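Ribonuclease mar1, putative (Trypanosoma cruzi, PDB 1YZV) is of unsettled function but belongs to the isochorismatase superfamily and is probably a cysteine hydrolase, its substrate not established. Local coordinates at residues S61-T66 against V114-E119; C25-E30 against F89-F94; V43-R48 against A141-G146; A50-A55 against S175-L180. All coordinates share one frame; numbering follows the deposited sequence.

Interaction 1: S61-T66 against V114-E119; sequences SVYIVT and VLWGFE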
# COMPACT_ATOMS: atom_id res chain seq x y z
N SER A 61 0.95 -2.94 -32.17
CA SER A 61 0.03 -3.60 -31.25
C SER A 61 -0.29 -5.00 -31.72
O SER A 61 -0.54 -5.19 -32.92
CB SER A 61 -1.26 -2.76 -31.11
OG SER A 61 -2.16 -3.35 -30.19
N VAL A 62 -0.39 -5.93 -30.75
CA VAL A 62 -0.88 -7.28 -30.94
C VAL A 62 -1.91 -7.58 -29.86
O VAL A 62 -1.80 -7.10 -28.74
CB VAL A 62 0.27 -8.33 -30.97
CG1 VAL A 62 1.04 -8.33 -29.69
CG2 VAL A 62 -0.25 -9.74 -31.31
N TYR A 63 -3.01 -8.23 -30.25
CA TYR A 63 -4.14 -8.51 -29.34
C TYR A 63 -4.27 -10.03 -29.20
O TYR A 63 -4.65 -10.72 -30.17
CB TYR A 63 -5.42 -7.88 -29.93
CG TYR A 63 -6.56 -7.64 -28.97
CD1 TYR A 63 -7.39 -8.70 -28.56
CD2 TYR A 63 -6.80 -6.38 -28.44
CE1 TYR A 63 -8.41 -8.50 -27.65
CE2 TYR A 63 -7.86 -6.18 -27.54
CZ TYR A 63 -8.67 -7.25 -27.18
OH TYR A 63 -9.71 -7.05 -26.29
N ILE A 64 -4.01 -10.50 -27.99
CA ILE A 64 -3.96 -11.90 -27.62
C ILE A 64 -5.05 -12.25 -26.62
O ILE A 64 -5.20 -11.59 -25.58
CB ILE A 64 -2.55 -12.24 -27.02
CG1 ILE A 64 -1.51 -11.79 -28.04
CG2 ILE A 64 -2.48 -13.71 -26.60
CD1 ILE A 64 -0.18 -12.25 -27.81
N VAL A 65 -5.87 -13.23 -27.00
CA VAL A 65 -6.98 -13.71 -26.19
C VAL A 65 -6.73 -15.17 -25.82
O VAL A 65 -6.36 -16.01 -26.68
CB VAL A 65 -8.31 -13.62 -26.97
CG1 VAL A 65 -9.47 -13.97 -26.07
CG2 VAL A 65 -8.48 -12.21 -27.59
N THR A 66 -6.93 -15.49 -24.55
CA THR A 66 -6.97 -16.89 -24.14
C THR A 66 -8.35 -17.25 -23.61
O THR A 66 -9.14 -16.39 -23.22
CB THR A 66 -5.92 -17.22 -23.07
OG1 THR A 66 -6.09 -16.34 -21.93
CG2 THR A 66 -4.54 -17.09 -23.67
N VAL A 114 -0.19 -5.03 -21.71
CA VAL A 114 -1.34 -4.54 -20.99
C VAL A 114 -2.23 -5.75 -20.74
O VAL A 114 -2.70 -6.40 -21.69
CB VAL A 114 -2.08 -3.46 -21.81
CG1 VAL A 114 -3.40 -3.09 -21.17
CG2 VAL A 114 -1.18 -2.23 -21.97
N LEU A 115 -2.48 -6.02 -19.47
CA LEU A 115 -3.11 -7.28 -19.03
C LEU A 115 -4.39 -7.02 -18.23
O LEU A 115 -4.40 -6.21 -17.30
CB LEU A 115 -2.14 -8.09 -18.17
CG LEU A 115 -2.58 -9.37 -17.42
CD1 LEU A 115 -3.09 -10.46 -18.41
CD2 LEU A 115 -1.39 -9.91 -16.57
N TRP A 116 -5.45 -7.76 -18.56
CA TRP A 116 -6.71 -7.67 -17.81
C TRP A 116 -7.56 -8.92 -18.04
O TRP A 116 -7.25 -9.73 -18.89
CB TRP A 116 -7.50 -6.39 -18.20
CG TRP A 116 -8.16 -6.45 -19.51
CD1 TRP A 116 -9.48 -6.77 -19.73
CD2 TRP A 116 -7.52 -6.52 -20.81
NE1 TRP A 116 -9.71 -6.95 -21.06
CE2 TRP A 116 -8.56 -6.74 -21.76
CE3 TRP A 116 -6.24 -6.22 -21.28
CZ2 TRP A 116 -8.31 -6.83 -23.15
CZ3 TRP A 116 -6.00 -6.29 -22.66
CH2 TRP A 116 -7.04 -6.60 -23.58
N GLY A 117 -8.56 -9.11 -17.18
CA GLY A 117 -9.54 -10.16 -17.37
C GLY A 117 -9.84 -10.94 -16.11
O GLY A 117 -9.91 -10.35 -14.99
N PHE A 118 -10.18 -12.21 -16.31
CA PHE A 118 -10.60 -13.10 -15.24
C PHE A 118 -9.58 -14.25 -15.05
O PHE A 118 -8.97 -14.70 -16.00
CB PHE A 118 -11.91 -13.78 -15.54
CG PHE A 118 -13.06 -12.85 -15.93
CD1 PHE A 118 -13.22 -11.62 -15.37
CD2 PHE A 118 -14.13 -13.40 -16.66
CE1 PHE A 118 -14.34 -10.84 -15.70
CE2 PHE A 118 -15.24 -12.64 -17.00
CZ PHE A 118 -15.32 -11.34 -16.56
N GLU A 119 -9.40 -14.73 -13.82
CA GLU A 119 -9.80 -14.07 -12.59
C GLU A 119 -8.52 -13.40 -12.07
O GLU A 119 -7.41 -13.90 -12.31
CB GLU A 119 -10.31 -15.09 -11.55
CG GLU A 119 -11.67 -15.67 -11.89
CD GLU A 119 -12.32 -16.42 -10.72
OE1 GLU A 119 -12.62 -15.84 -9.66
OE2 GLU A 119 -12.57 -17.61 -10.90
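The rings of Tyr63 and Trp116 form an offset edge-to-face pair: the six-membered ring of the indole turns its edge toward the face of the phenol, with the planes at 68° and the centroids 5.9 Å apart. The phenol oxygen, in turn, lies at the rim of the indole, in its plane. This pair belongs to the parallel sheet of an alpha/beta fold, the Rossmann-like core of the isochorismatase family. Strands 61-68 and 110-118 are not neighbours in that sheet, because strand 20-26 runs between them. Their backbones stay well apart, the closest CA atoms being those of Tyr63 and Val114 at 9.7 Å, and the two long aromatic side chains bridge the gap over the middle strand. Trp116 CG sits between the backbone N and the carbonyl carbon (chi1 75°), which lays the indole out toward Tyr63. The two side chains meet nearly at right angles. Other indole neighbours are Phe49, whose ring meets it at about 60°, and Cys25 of the middle strand. A large, mostly apolar ring suits this place, sealed between sheet and helix 39-56, whereas tyrosine brings a polar end that must be satisfied: its hydroxyl gives a hydrogen bond to the backbone oxygen of Ala46 in that helix, which fixes where the ring ends. Of the aromatic contacts, Tyr63 CZ lies 4.0 Å from Trp116 CH2, and Tyr63 OH approaches Trp116 CZ2 to 3.4 Å.

Interaction 2: C25-E30 against F89-F94; sequences CCDIQE and FSKKRF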
# COMPACT_ATOMS: atom_id res chain seq x y z
N CYS A 25 -5.87 -10.30 -23.13
CA CYS A 25 -7.25 -10.44 -22.71
C CYS A 25 -7.47 -11.86 -22.13
O CYS A 25 -7.56 -12.84 -22.85
CB CYS A 25 -8.14 -10.22 -23.93
SG CYS A 25 -9.92 -10.34 -23.64
N CYS A 26 -7.44 -11.93 -20.82
CA CYS A 26 -7.42 -13.18 -20.07
C CYS A 26 -8.81 -13.71 -19.78
O CYS A 26 -9.49 -13.21 -18.90
CB CYS A 26 -6.71 -12.95 -18.74
SG CYS A 26 -6.00 -14.33 -18.00
N ASP A 27 -9.24 -14.70 -20.56
CA ASP A 27 -10.35 -15.60 -20.15
C ASP A 27 -11.68 -14.88 -19.76
O ASP A 27 -12.35 -15.26 -18.79
CB ASP A 27 -9.88 -16.47 -18.98
CG ASP A 27 -8.66 -17.34 -19.31
OD1 ASP A 27 -8.13 -17.30 -20.46
OD2 ASP A 27 -8.10 -17.91 -18.32
N ILE A 28 -12.10 -13.91 -20.56
CA ILE A 28 -13.35 -13.21 -20.31
C ILE A 28 -14.45 -13.98 -21.04
O ILE A 28 -14.88 -13.60 -22.12
CB ILE A 28 -13.32 -11.74 -20.76
CG1 ILE A 28 -12.15 -11.03 -20.02
CG2 ILE A 28 -14.65 -11.05 -20.43
CD1 ILE A 28 -12.02 -9.57 -20.32
N GLN A 29 -14.84 -15.09 -20.42
CA GLN A 29 -15.69 -16.09 -21.06
C GLN A 29 -17.09 -16.15 -20.48
O GLN A 29 -17.34 -15.73 -19.34
CB GLN A 29 -15.02 -17.48 -20.93
CG GLN A 29 -13.69 -17.56 -21.65
CD GLN A 29 -12.83 -18.71 -21.12
OE1 GLN A 29 -11.78 -18.47 -20.52
NE2 GLN A 29 -13.26 -19.95 -21.37
N GLU A 30 -18.00 -16.77 -21.25
CA GLU A 30 -19.42 -16.78 -20.95
C GLU A 30 -19.74 -17.27 -19.55
O GLU A 30 -20.52 -16.64 -18.86
CB GLU A 30 -20.24 -17.57 -22.02
CG GLU A 30 -20.28 -16.92 -23.45
CD GLU A 30 -21.06 -15.57 -23.55
OE1 GLU A 30 -21.55 -15.03 -22.52
OE2 GLU A 30 -21.12 -14.99 -24.67
N PHE A 89 -6.51 -18.34 -28.25
CA PHE A 89 -5.98 -19.67 -27.94
C PHE A 89 -6.71 -20.28 -26.75
O PHE A 89 -7.11 -19.60 -25.81
CB PHE A 89 -4.50 -19.60 -27.58
CG PHE A 89 -3.64 -18.91 -28.61
CD1 PHE A 89 -3.15 -19.60 -29.70
CD2 PHE A 89 -3.32 -17.57 -28.49
CE1 PHE A 89 -2.38 -18.94 -30.66
CE2 PHE A 89 -2.51 -16.94 -29.40
CZ PHE A 89 -2.07 -17.61 -30.50
N SER A 90 -6.77 -21.60 -26.77
CA SER A 90 -7.32 -22.38 -25.67
C SER A 90 -6.21 -22.76 -24.74
O SER A 90 -5.12 -22.99 -25.20
CB SER A 90 -7.95 -23.65 -26.23
OG SER A 90 -9.23 -23.25 -26.64
N LYS A 91 -6.48 -22.83 -23.44
CA LYS A 91 -5.50 -23.32 -22.45
C LYS A 91 -6.15 -24.02 -21.25
O LYS A 91 -7.27 -23.71 -20.84
CB LYS A 91 -4.62 -22.17 -21.92
CG LYS A 91 -5.43 -21.09 -21.11
CD LYS A 91 -4.60 -19.87 -20.76
CE LYS A 91 -5.27 -18.91 -19.74
NZ LYS A 91 -5.73 -19.55 -18.45
N LYS A 92 -5.32 -24.80 -20.57
CA LYS A 92 -5.57 -25.30 -19.24
C LYS A 92 -4.58 -24.72 -18.22
O LYS A 92 -4.89 -24.69 -17.05
CB LYS A 92 -5.52 -26.82 -19.24
CG LYS A 92 -6.68 -27.41 -20.07
CD LYS A 92 -6.99 -28.82 -19.67
CE LYS A 92 -8.10 -29.42 -20.56
NZ LYS A 92 -7.59 -29.67 -21.96
N ARG A 93 -3.41 -24.25 -18.67
CA ARG A 93 -2.48 -23.52 -17.80
C ARG A 93 -3.14 -22.21 -17.31
O ARG A 93 -3.93 -21.60 -18.04
CB ARG A 93 -1.19 -23.20 -18.55
CG ARG A 93 -0.09 -22.59 -17.65
CD ARG A 93 1.05 -22.01 -18.44
NE ARG A 93 1.66 -22.98 -19.33
CZ ARG A 93 2.90 -22.89 -19.82
NH1 ARG A 93 3.69 -21.85 -19.52
NH2 ARG A 93 3.30 -23.81 -20.68
N PHE A 94 -2.90 -21.80 -16.06
CA PHE A 94 -3.60 -20.61 -15.56
C PHE A 94 -2.95 -19.36 -16.19
O PHE A 94 -3.64 -18.55 -16.82
CB PHE A 94 -3.62 -20.56 -14.03
CG PHE A 94 -4.32 -21.73 -13.41
CD1 PHE A 94 -5.50 -22.22 -13.96
CD2 PHE A 94 -3.78 -22.37 -12.33
CE1 PHE A 94 -6.12 -23.34 -13.42
CE2 PHE A 94 -4.43 -23.41 -11.70
CZ PHE A 94 -5.59 -23.95 -12.30
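Asp27 and Lys91 reach toward each other from opposite directions and join in a buried salt bridge, Lys91 NZ to Asp27 OD2 at 2.9 Å. The amine meets the syn lone pair of that oxygen, and Lys91 CE lies 3.4 Å from Asp27 OD1. A bend at the last torsion of the lysine (chi4 54°) turns the amine out of line with its otherwise extended chain. Two backbone oxygens beyond the strand end also hold it: Arg93 O at 2.8 Å from Lys91 NZ, with the donor in the carbonyl plane at a C=O...N angle of 151°, and Phe94 O, also 2.8 Å from NZ, with the donor tilted from the plane. The amine's strongest partner is Gln68 OE1: four oxygens surround it. On the acid side, Asp27 OD1 is hydrogen-bonded to Thr66 OG1, so both carboxylate oxygens are engaged and the group's rotation is fixed. The loop that supplies the carbonyls is backed by a second subunit, whose Asp183 packs on Lys92 to Phe94. Asp27 and Lys91 both touch Cys123, at the start of the neighbouring helix. An acid and a lysine held beside a thiol at the ends of the strands are consistent with the Asp-Lys-Cys triad of cysteine hydrolases in this superfamily.

Interaction 3: V43-R48 against A141-G146; sequences VFVANR and AVDGCG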
# COMPACT_ATOMS: atom_id res chain seq x y z
N VAL A 43 -15.60 -6.60 -19.96
CA VAL A 43 -15.98 -6.54 -21.36
C VAL A 43 -15.74 -5.15 -21.97
O VAL A 43 -15.16 -5.06 -23.06
CB VAL A 43 -17.44 -6.98 -21.55
CG1 VAL A 43 -17.97 -6.57 -22.92
CG2 VAL A 43 -17.52 -8.48 -21.34
N PHE A 44 -16.21 -4.10 -21.28
CA PHE A 44 -15.98 -2.70 -21.68
C PHE A 44 -14.50 -2.37 -21.92
O PHE A 44 -14.17 -1.73 -22.94
CB PHE A 44 -16.61 -1.72 -20.64
CG PHE A 44 -16.31 -0.25 -20.89
CD1 PHE A 44 -17.11 0.53 -21.69
CD2 PHE A 44 -15.24 0.37 -20.27
CE1 PHE A 44 -16.83 1.88 -21.85
CE2 PHE A 44 -15.00 1.70 -20.40
CZ PHE A 44 -15.75 2.45 -21.20
N VAL A 45 -13.64 -2.82 -21.00
CA VAL A 45 -12.20 -2.62 -21.11
C VAL A 45 -11.63 -3.42 -22.30
O VAL A 45 -10.76 -2.92 -23.04
CB VAL A 45 -11.44 -2.93 -19.78
CG1 VAL A 45 -9.96 -3.00 -19.98
CG2 VAL A 45 -11.76 -1.89 -18.74
N ALA A 46 -12.13 -4.64 -22.51
CA ALA A 46 -11.71 -5.44 -23.67
C ALA A 46 -12.00 -4.72 -25.00
O ALA A 46 -11.14 -4.67 -25.90
CB ALA A 46 -12.36 -6.82 -23.64
N ASN A 47 -13.18 -4.12 -25.08
CA ASN A 47 -13.60 -3.31 -26.21
C ASN A 47 -12.85 -2.00 -26.41
O ASN A 47 -12.48 -1.63 -27.53
CB ASN A 47 -15.10 -3.06 -26.14
CG ASN A 47 -15.91 -4.27 -26.54
OD1 ASN A 47 -15.44 -5.10 -27.33
ND2 ASN A 47 -17.10 -4.45 -25.92
N ARG A 48 -12.51 -1.36 -25.30
CA ARG A 48 -11.71 -0.16 -25.35
C ARG A 48 -10.32 -0.45 -25.92
O ARG A 48 -9.79 0.29 -26.78
CB ARG A 48 -11.60 0.42 -23.93
CG ARG A 48 -10.61 1.52 -23.79
CD ARG A 48 -10.76 2.21 -22.45
NE ARG A 48 -11.91 3.11 -22.43
CZ ARG A 48 -12.23 3.88 -21.39
NH1 ARG A 48 -11.48 3.84 -20.27
NH2 ARG A 48 -13.21 4.76 -21.51
N ALA A 141 -4.73 -3.54 -16.02
CA ALA A 141 -5.85 -2.59 -16.08
C ALA A 141 -6.88 -3.03 -15.08
O ALA A 141 -7.74 -3.87 -15.39
CB ALA A 141 -6.46 -2.54 -17.49
N VAL A 142 -6.79 -2.51 -13.87
CA VAL A 142 -7.63 -3.01 -12.78
C VAL A 142 -9.13 -2.94 -13.04
O VAL A 142 -9.91 -3.79 -12.55
CB VAL A 142 -7.25 -2.33 -11.40
CG1 VAL A 142 -7.52 -0.84 -11.35
CG2 VAL A 142 -7.95 -3.03 -10.19
N ASP A 143 -9.55 -1.88 -13.75
CA ASP A 143 -10.97 -1.67 -14.10
C ASP A 143 -11.53 -2.71 -15.08
O ASP A 143 -12.75 -2.85 -15.17
CB ASP A 143 -11.27 -0.22 -14.62
CG ASP A 143 -10.43 0.21 -15.86
OD1 ASP A 143 -9.23 -0.11 -15.91
OD2 ASP A 143 -10.95 0.98 -16.74
N GLY A 144 -10.64 -3.52 -15.67
CA GLY A 144 -11.00 -4.64 -16.54
C GLY A 144 -10.66 -6.02 -15.94
O GLY A 144 -10.59 -7.02 -16.65
N CYS A 145 -10.36 -6.03 -14.65
CA CYS A 145 -10.10 -7.26 -13.87
C CYS A 145 -11.19 -7.56 -12.87
O CYS A 145 -11.82 -6.65 -12.32
CB CYS A 145 -8.74 -7.18 -13.12
SG CYS A 145 -7.33 -7.13 -14.17
N GLY A 146 -11.41 -8.86 -12.63
CA GLY A 146 -12.39 -9.27 -11.67
C GLY A 146 -12.18 -10.69 -11.21
O GLY A 146 -11.55 -11.51 -11.94
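With CG1 opposite the backbone N (chi1 168°), Val45 spreads its two methyls so that CG2, beside the N, faces Asp143 and Gly144, while CG1 is directed at Ala141. The first torsion of Asp143, 57°, folds its carboxylate back between its own N and carbonyl carbon, and the group then meets the valine at about a right angle. Val45 CG2 touches Asp143 OD2 and Gly144 CA, each at 3.6 Å, and Val45 CG1 lies 4.3 Å from Ala141 CB. A branched, compact valine fits this close approach of helix and chain, and Gly144 allows it because a beta carbon there would run into Val45 CG1. Two overlapping type I turns, Ala141 to Gly144 and Val142 to Cys145, carry the chain round this corner. They interrupt strand 137-146 of the central parallel sheet, and helix 39-56 of the alpha/beta fold packs against the break. The carboxylate, although pressed on a methyl, is not short of polar company: Ser173 OG and His200 NE2 both hydrogen-bond to Asp143 OD2. Arg48, one turn on from Phe44, is hydrogen-bonded through NH1 to the same Ser173 hydroxyl. Its NH1 stands 4.6 Å from Asp143 OD2, too far for a salt bridge, and the oxygen lies well out of the guanidinium plane, so any attraction is probably electrostatic alone. Phe44 covers one face of the guanidinium, with CE2 3.6 Å above its plane.

Interaction 4: A50-A55 against S175-L180; sequences AGLHTA and SILMQL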
# COMPACT_ATOMS: atom_id res chain seq x y z
N ALA A 50 -9.50 -3.08 -27.67
CA ALA A 50 -9.70 -3.52 -29.06
C ALA A 50 -9.69 -2.32 -29.99
O ALA A 50 -8.99 -2.34 -31.00
CB ALA A 50 -10.98 -4.34 -29.23
N GLY A 51 -10.42 -1.25 -29.62
CA GLY A 51 -10.43 -0.03 -30.39
C GLY A 51 -9.06 0.65 -30.44
O GLY A 51 -8.61 1.13 -31.49
N LEU A 52 -8.37 0.70 -29.31
CA LEU A 52 -7.02 1.22 -29.30
C LEU A 52 -6.05 0.43 -30.22
O LEU A 52 -5.32 1.02 -31.04
CB LEU A 52 -6.50 1.25 -27.86
CG LEU A 52 -5.09 1.84 -27.70
CD1 LEU A 52 -5.03 3.26 -28.22
CD2 LEU A 52 -4.63 1.71 -26.26
N HIS A 53 -6.01 -0.88 -30.04
CA HIS A 53 -5.21 -1.79 -30.84
C HIS A 53 -5.43 -1.55 -32.35
O HIS A 53 -4.47 -1.46 -33.13
CB HIS A 53 -5.59 -3.24 -30.49
CG HIS A 53 -5.20 -4.25 -31.52
ND1 HIS A 53 -3.94 -4.82 -31.57
CD2 HIS A 53 -5.91 -4.81 -32.54
CE1 HIS A 53 -3.92 -5.74 -32.52
NE2 HIS A 53 -5.08 -5.72 -33.15
N THR A 54 -6.69 -1.43 -32.74
CA THR A 54 -7.04 -1.18 -34.17
C THR A 54 -6.57 0.18 -34.67
O THR A 54 -5.99 0.26 -35.76
CB THR A 54 -8.55 -1.41 -34.40
OG1 THR A 54 -8.80 -2.80 -34.15
CG2 THR A 54 -8.98 -1.04 -35.82
N ALA A 55 -6.61 1.19 -33.80
CA ALA A 55 -6.07 2.52 -34.14
C ALA A 55 -4.53 2.55 -34.26
O ALA A 55 -3.96 3.27 -35.12
CB ALA A 55 -6.50 3.54 -33.11
N SER A 175 -5.89 5.65 -18.09
CA SER A 175 -4.54 6.03 -17.80
C SER A 175 -3.59 5.35 -18.76
O SER A 175 -2.75 6.03 -19.35
CB SER A 175 -4.18 5.67 -16.38
OG SER A 175 -2.97 6.28 -16.00
N ILE A 176 -3.90 4.09 -19.07
CA ILE A 176 -3.10 3.28 -19.99
C ILE A 176 -3.15 3.87 -21.43
O ILE A 176 -2.10 4.13 -22.04
CB ILE A 176 -3.54 1.83 -19.93
CG1 ILE A 176 -3.07 1.22 -18.60
CG2 ILE A 176 -3.07 1.01 -21.14
CD1 ILE A 176 -3.83 -0.03 -18.19
N LEU A 177 -4.36 4.22 -21.89
CA LEU A 177 -4.49 4.85 -23.19
C LEU A 177 -3.58 6.08 -23.31
O LEU A 177 -2.86 6.26 -24.32
CB LEU A 177 -5.96 5.22 -23.46
CG LEU A 177 -6.73 4.28 -24.34
CD1 LEU A 177 -6.75 2.87 -23.75
CD2 LEU A 177 -8.14 4.82 -24.59
N MET A 178 -3.65 6.96 -22.31
CA MET A 178 -2.96 8.25 -22.34
C MET A 178 -1.45 8.11 -22.07
O MET A 178 -0.66 8.88 -22.61
CB MET A 178 -3.63 9.22 -21.36
CG MET A 178 -5.09 9.49 -21.70
SD MET A 178 -5.24 10.33 -23.27
CE MET A 178 -5.46 9.01 -24.47
N GLN A 179 -1.06 7.03 -21.37
CA GLN A 179 0.36 6.63 -21.26
C GLN A 179 1.00 6.25 -22.60
O GLN A 179 2.17 6.59 -22.87
CB GLN A 179 0.57 5.46 -20.28
CG GLN A 179 0.43 5.85 -18.82
CD GLN A 179 0.31 4.61 -17.91
OE1 GLN A 179 1.07 3.68 -18.06
NE2 GLN A 179 -0.67 4.61 -17.02
N LEU A 180 0.25 5.54 -23.43
CA LEU A 180 0.76 5.09 -24.72
C LEU A 180 0.87 6.25 -25.68
O LEU A 180 1.63 6.16 -26.61
CB LEU A 180 -0.12 4.00 -25.32
CG LEU A 180 -0.01 2.68 -24.59
CD1 LEU A 180 -1.27 1.80 -24.85
CD2 LEU A 180 1.31 1.96 -24.96
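One methyl of Leu52, CD2, is pushed between two leucines of the facing helix: it comes to 3.5 Å of Leu177 CD1 and 3.6 Å of Leu180 CD1. Leu52 points straight across from its helix, its CG opposite the backbone N (chi1 -178°), a stance that reaches across to helix 173-181 and brings CD2 against the two leucines. The two partners lie three residues apart on helix 173-181, and they receive the methyl differently. Leu177 runs alongside Leu52 in the opposite sense and lets its end swing over, with its first torsion at an unusual -100°, whereas Leu180 meets Leu52 at a slant. The contact with Leu177 CD1 is tighter than normal carbon packing. Leucine suits all three positions, since its flexible branched end can adjust in a wholly apolar, buried joint. Helix 173-181 also reaches the third subunit, where Ser175 OG bonds His121 O. Around the leucines, Ile192 of helix 189-197 packs against both Leu52 and Leu177, while Phe23 of strand 20-26 touches Leu52 and Leu180, so the joint lies between a third helix and the sheet.

In the fold
All four contacts are buried, but interaction 1 is nearest the chain's centre and interactions 2 and 4 lie farther out, on opposite sides of it with centres about 22 Å apart. Interactions 3 and 4 share helix 39-56, which Tyr63 of interaction 1 also engages through Ala46 O. Interactions 1 and 2 meet where Thr66 OG1 bonds Asp27 OD1, joining the sheet's aromatic interior to the probable active site. The chemistry follows position: aromatic packing over the middle strand in 1, ion pairing at the strand ends in 2, mixed apolar and polar packing at a strand break in 3, and purely aliphatic helix packing in 4.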